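Local coordinates for transcription antitermination protein NusB (Thermotoga maritima, PDB 1TZV) that probably takes part in transcription antitermination of ribosomal RNA operons by binding the boxA sequence of the nascent RNA, at residues A88-I100 with L127-K139. Sequence-based numbering, arbitrary orientation.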
loop_
_atom_site.group_PDB
_atom_site.type_symbol
_atom_site.label_atom_id
_atom_site.label_comp_id
_atom_site.label_asym_id
_atom_site.label_seq_id
_atom_site.Cartn_x
_atom_site.Cartn_y
_atom_site.Cartn_z
ATOM N N ALA A 88 -2.138 -0.129 1.424
ATOM C CA ALA A 88 -3.292 0.561 1.997
ATOM C C ALA A 88 -3.549 0.146 3.443
ATOM O O ALA A 88 -3.931 1.001 4.261
ATOM C CB ALA A 88 -4.554 0.295 1.149
ATOM N N THR A 89 -3.382 -1.133 3.780
ATOM C CA THR A 89 -3.609 -1.596 5.155
ATOM C C THR A 89 -2.554 -0.964 6.062
ATOM O O THR A 89 -2.875 -0.481 7.162
ATOM C CB THR A 89 -3.584 -3.137 5.209
ATOM O OG1 THR A 89 -4.665 -3.625 4.410
ATOM C CG2 THR A 89 -3.795 -3.663 6.649
ATOM N N TYR A 90 -1.305 -0.921 5.612
ATOM C CA TYR A 90 -0.253 -0.286 6.378
ATOM C C TYR A 90 -0.628 1.175 6.625
ATOM O O TYR A 90 -0.548 1.676 7.752
ATOM C CB TYR A 90 1.075 -0.330 5.604
ATOM C CG TYR A 90 2.084 0.637 6.185
ATOM C CD1 TYR A 90 2.756 0.346 7.389
ATOM C CD2 TYR A 90 2.245 1.909 5.634
ATOM C CE1 TYR A 90 3.542 1.311 8.023
ATOM C CE2 TYR A 90 3.030 2.883 6.267
ATOM C CZ TYR A 90 3.663 2.568 7.459
ATOM O OH TYR A 90 4.384 3.541 8.123
ATOM N N GLU A 91 -1.027 1.880 5.574
ATOM C CA GLU A 91 -1.363 3.284 5.703
ATOM C C GLU A 91 -2.551 3.492 6.647
ATOM O O GLU A 91 -2.525 4.397 7.505
ATOM C CB GLU A 91 -1.640 3.882 4.316
ATOM C CG GLU A 91 -1.767 5.382 4.338
ATOM C CD GLU A 91 -1.916 5.943 2.943
ATOM O OE1 GLU A 91 -3.070 6.098 2.489
ATOM O OE2 GLU A 91 -0.896 6.214 2.297
ATOM N N LEU A 92 -3.579 2.676 6.495
ATOM C CA LEU A 92 -4.766 2.731 7.356
ATOM C C LEU A 92 -4.392 2.588 8.844
ATOM O O LEU A 92 -4.825 3.377 9.708
ATOM C CB LEU A 92 -5.689 1.573 7.001
ATOM C CG LEU A 92 -7.160 1.618 6.628
ATOM C CD1 LEU A 92 -7.384 0.813 5.349
ATOM C CD2 LEU A 92 -7.966 1.012 7.761
ATOM N N LEU A 93 -3.582 1.586 9.156
ATOM C CA LEU A 93 -3.220 1.311 10.540
ATOM C C LEU A 93 -2.170 2.201 11.166
ATOM O O LEU A 93 -2.279 2.547 12.352
ATOM C CB LEU A 93 -2.715 -0.127 10.662
ATOM C CG LEU A 93 -3.669 -1.263 10.327
ATOM C CD1 LEU A 93 -2.879 -2.568 10.274
ATOM C CD2 LEU A 93 -4.775 -1.315 11.374
ATOM N N PHE A 94 -1.172 2.593 10.385
ATOM C CA PHE A 94 -0.017 3.298 10.918
ATOM C C PHE A 94 0.246 4.738 10.582
ATOM O O PHE A 94 1.024 5.404 11.277
ATOM C CB PHE A 94 1.232 2.486 10.560
ATOM C CG PHE A 94 1.232 1.104 11.137
ATOM C CD1 PHE A 94 1.506 0.910 12.483
ATOM C CD2 PHE A 94 0.919 -0.004 10.354
ATOM C CE1 PHE A 94 1.470 -0.370 13.042
ATOM C CE2 PHE A 94 0.880 -1.284 10.900
ATOM C CZ PHE A 94 1.154 -1.468 12.252
ATOM N N GLU A 95 -0.352 5.227 9.512
ATOM C CA GLU A 95 -0.119 6.598 9.134
ATOM C C GLU A 95 -1.302 7.404 9.634
ATOM O O GLU A 95 -2.323 7.537 8.967
ATOM C CB GLU A 95 0.069 6.690 7.617
ATOM C CG GLU A 95 1.342 5.956 7.169
ATOM C CD GLU A 95 2.619 6.661 7.610
ATOM O OE1 GLU A 95 3.661 6.006 7.783
ATOM O OE2 GLU A 95 2.584 7.899 7.769
ATOM N N LYS A 96 -1.167 7.914 10.852
ATOM C CA LYS A 96 -2.214 8.724 11.430
ATOM C C LYS A 96 -2.103 10.067 10.742
ATOM O O LYS A 96 -0.999 10.522 10.464
ATOM C CB LYS A 96 -2.006 8.888 12.939
ATOM C CG LYS A 96 -2.070 7.585 13.740
ATOM C CD LYS A 96 -3.280 6.722 13.372
ATOM C CE LYS A 96 -4.502 7.572 13.049
ATOM N NZ LYS A 96 -5.772 7.076 13.625
ATOM N N ASP A 97 -3.250 10.677 10.464
ATOM C CA ASP A 97 -3.339 11.987 9.797
ATOM C C ASP A 97 -3.939 11.830 8.402
ATOM O O ASP A 97 -4.399 12.802 7.812
ATOM C CB ASP A 97 -1.984 12.699 9.667
ATOM C CG ASP A 97 -1.260 12.350 8.379
ATOM O OD1 ASP A 97 -1.503 13.031 7.358
ATOM O OD2 ASP A 97 -0.464 11.388 8.380
ATOM N N ILE A 98 -3.932 10.604 7.884
ATOM C CA ILE A 98 -4.495 10.342 6.560
ATOM C C ILE A 98 -5.914 9.817 6.724
ATOM O O ILE A 98 -6.129 8.767 7.323
ATOM C CB ILE A 98 -3.671 9.285 5.779
ATOM C CG1 ILE A 98 -2.200 9.703 5.715
ATOM C CG2 ILE A 98 -4.232 9.128 4.362
ATOM C CD1 ILE A 98 -1.954 11.024 5.011
ATOM N N PRO A 99 -6.909 10.560 6.216
ATOM C CA PRO A 99 -8.289 10.098 6.342
ATOM C C PRO A 99 -8.499 8.758 5.655
ATOM O O PRO A 99 -7.878 8.460 4.609
ATOM C CB PRO A 99 -9.107 11.226 5.704
ATOM C CG PRO A 99 -8.135 11.917 4.813
ATOM C CD PRO A 99 -6.840 11.879 5.564
ATOM N N ILE A 100 -9.374 7.952 6.231
ATOM C CA ILE A 100 -9.685 6.647 5.681
ATOM C C ILE A 100 -10.056 6.766 4.206
ATOM O O ILE A 100 -9.570 6.000 3.373
ATOM C CB ILE A 100 -10.858 6.008 6.442
ATOM C CG1 ILE A 100 -10.455 5.769 7.896
ATOM C CG2 ILE A 100 -11.295 4.721 5.766
ATOM C CD1 ILE A 100 -11.646 5.456 8.798
ATOM N N LEU A 127 -10.971 -3.158 1.338
ATOM C CA LEU A 127 -10.532 -2.052 2.179
ATOM C C LEU A 127 -11.657 -1.404 2.989
ATOM O O LEU A 127 -11.417 -0.997 4.133
ATOM C CB LEU A 127 -9.792 -1.006 1.362
ATOM C CG LEU A 127 -8.449 -1.486 0.773
ATOM C CD1 LEU A 127 -7.870 -0.386 -0.076
ATOM C CD2 LEU A 127 -7.461 -1.874 1.874
ATOM N N ASP A 128 -12.863 -1.298 2.433
ATOM C CA ASP A 128 -13.973 -0.716 3.197
ATOM C C ASP A 128 -14.207 -1.580 4.425
ATOM O O ASP A 128 -14.447 -1.062 5.527
ATOM C CB ASP A 128 -15.272 -0.681 2.377
ATOM C CG ASP A 128 -15.350 0.499 1.435
ATOM O OD1 ASP A 128 -16.315 0.522 0.638
ATOM O OD2 ASP A 128 -14.485 1.399 1.466
ATOM N N ARG A 129 -14.145 -2.897 4.256
ATOM C CA ARG A 129 -14.357 -3.825 5.358
ATOM C C ARG A 129 -13.230 -3.740 6.389
ATOM O O ARG A 129 -13.476 -3.724 7.600
ATOM C CB ARG A 129 -14.526 -5.254 4.812
ATOM C CG ARG A 129 -15.858 -5.466 4.073
ATOM C CD ARG A 129 -15.841 -6.692 3.143
ATOM N NE ARG A 129 -15.675 -7.945 3.872
ATOM C CZ ARG A 129 -15.110 -9.049 3.385
ATOM N NH1 ARG A 129 -15.017 -10.130 4.144
ATOM N NH2 ARG A 129 -14.610 -9.076 2.152
ATOM N N ILE A 130 -11.983 -3.676 5.938
ATOM C CA ILE A 130 -10.875 -3.567 6.877
ATOM C C ILE A 130 -10.961 -2.248 7.649
ATOM O O ILE A 130 -10.761 -2.224 8.871
ATOM C CB ILE A 130 -9.504 -3.630 6.154
ATOM C CG1 ILE A 130 -9.285 -5.034 5.587
ATOM C CG2 ILE A 130 -8.373 -3.238 7.107
ATOM C CD1 ILE A 130 -8.089 -5.127 4.633
ATOM N N ALA A 131 -11.266 -1.166 6.946
ATOM C CA ALA A 131 -11.340 0.152 7.577
ATOM C C ALA A 131 -12.457 0.263 8.605
ATOM O O ALA A 131 -12.261 0.836 9.688
ATOM C CB ALA A 131 -11.511 1.233 6.513
ATOM N N LYS A 132 -13.614 -0.306 8.303
ATOM C CA LYS A 132 -14.720 -0.160 9.242
ATOM C C LYS A 132 -14.498 -0.950 10.519
ATOM O O LYS A 132 -15.142 -0.673 11.546
ATOM C CB LYS A 132 -16.045 -0.535 8.585
ATOM C CG LYS A 132 -16.253 -1.994 8.323
ATOM C CD LYS A 132 -17.617 -2.203 7.675
ATOM C CE LYS A 132 -17.827 -1.258 6.499
ATOM N N GLU A 133 -13.571 -1.906 10.495
ATOM C CA GLU A 133 -13.305 -2.702 11.685
ATOM C C GLU A 133 -11.944 -2.413 12.306
ATOM O O GLU A 133 -11.703 -2.798 13.455
ATOM C CB GLU A 133 -13.409 -4.199 11.361
ATOM C CG GLU A 133 -14.786 -4.585 10.861
ATOM C CD GLU A 133 -14.944 -6.071 10.629
ATOM O OE1 GLU A 133 -13.928 -6.790 10.587
ATOM O OE2 GLU A 133 -16.101 -6.519 10.476
ATOM N N HIS A 134 -11.084 -1.697 11.584
ATOM C CA HIS A 134 -9.729 -1.435 12.059
ATOM C C HIS A 134 -9.167 -0.052 11.967
ATOM O O HIS A 134 -8.028 0.178 12.379
ATOM C CB HIS A 134 -8.774 -2.407 11.370
ATOM C CG HIS A 134 -9.026 -3.821 11.755
ATOM N ND1 HIS A 134 -9.836 -4.665 11.027
ATOM C CD2 HIS A 134 -8.646 -4.520 12.853
ATOM C CE1 HIS A 134 -9.947 -5.821 11.661
ATOM N NE2 HIS A 134 -9.237 -5.756 12.771
ATOM N N ALA A 135 -9.928 0.888 11.432
ATOM C CA ALA A 135 -9.433 2.244 11.372
ATOM C C ALA A 135 -9.176 2.713 12.802
ATOM O O ALA A 135 -10.029 2.548 13.695
ATOM C CB ALA A 135 -10.453 3.142 10.705
ATOM N N PRO A 136 -8.000 3.288 13.051
ATOM C CA PRO A 136 -7.717 3.756 14.412
ATOM C C PRO A 136 -8.636 4.921 14.765
ATOM O O PRO A 136 -9.039 5.719 13.897
ATOM C CB PRO A 136 -6.234 4.145 14.349
ATOM C CG PRO A 136 -6.025 4.482 12.885
ATOM C CD PRO A 136 -6.833 3.452 12.166
ATOM N N LYS A 137 -8.968 5.018 16.052
ATOM C CA LYS A 137 -9.871 6.065 16.508
ATOM C C LYS A 137 -9.475 7.498 16.147
ATOM O O LYS A 137 -10.327 8.366 16.021
ATOM C CB LYS A 137 -10.099 5.933 18.020
ATOM C CG LYS A 137 -8.848 6.026 18.856
ATOM C CD LYS A 137 -9.151 5.691 20.311
ATOM C CE LYS A 137 -7.900 5.822 21.147
ATOM N NZ LYS A 137 -8.136 5.389 22.558
ATOM N N GLU A 138 -8.188 7.758 15.947
ATOM C CA GLU A 138 -7.774 9.098 15.563
ATOM C C GLU A 138 -8.367 9.472 14.194
ATOM O O GLU A 138 -8.381 10.640 13.820
ATOM C CB GLU A 138 -6.245 9.197 15.504
ATOM C CG GLU A 138 -5.538 8.651 16.737
ATOM C CD GLU A 138 -5.448 7.136 16.736
ATOM O OE1 GLU A 138 -4.701 6.588 15.904
ATOM O OE2 GLU A 138 -6.125 6.490 17.561
ATOM N N LYS A 139 -8.853 8.482 13.446
ATOM C CA LYS A 139 -9.440 8.748 12.129
ATOM C C LYS A 139 -10.967 8.758 12.104
ATOM O O LYS A 139 -11.575 8.846 11.033
ATOM C CB LYS A 139 -8.912 7.727 11.100
ATOM C CG LYS A 139 -7.430 7.872 10.870
ATOM C CD LYS A 139 -6.872 6.862 9.846
ATOM C CE LYS A 139 -5.374 7.004 9.786
ATOM N NZ LYS A 139 -4.747 6.048 8.795
HETATM O O HOH W 1 -6.092 6.208 6.513
HETATM O O HOH W 2 -10.894 9.157 8.395
#
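Lys139 drives its side chain, fully extended beyond CG, into the C-terminal end of helix 79-94, where its ammonium group hydrogen-bonds one carbonyl in the last turn of the helix and one just beyond it. NZ donates to Leu92 O at 2.8 Å and to Glu95 O at 2.8 Å, in both cases from above the carbonyl plane and on no lone pair of either oxygen. A water accepts from the same NZ and donates to Ile98 O, tying in the type II turn Glu95 to Ile98; a second water links Ile100 N to Lys139 O.

Beside these polar contacts the packing is tight and apolar. Leu92 CD2 lies 3.5 Å from Ala131 CA, while Ile100, with CG2 anti to the backbone N, sets that methyl against Ala131 CB at 3.6 Å and presses CD1 on Ala135 CB at 3.2 Å, closer than normal van der Waals contact. Farther back along the helices, Ala88 CB meets Leu127 CD1 at 3.6 Å.

The outer side is more open to solvent and less well defined. Lys96, partly exposed and bent at chi2, chi3 and chi4, passes Pro136 and reaches the exposed Glu138 in a salt bridge, NZ to OE1 2.6 Å. The exact position of NZ is doubtful, because it clashes with Pro136 CG and Lys96 has a second conformer, so this link is probably less constant than the Lys139 one.

Helix segments 88-94 and 127-134 run nearly parallel, at 19° with axes 10.7 Å apart, in the all-helical NusB fold. Helix 100-114 flanks them through Ala107, which touches both Ala88 and Leu127, and helix 58-66 covers Thr89 and His134 through Leu64.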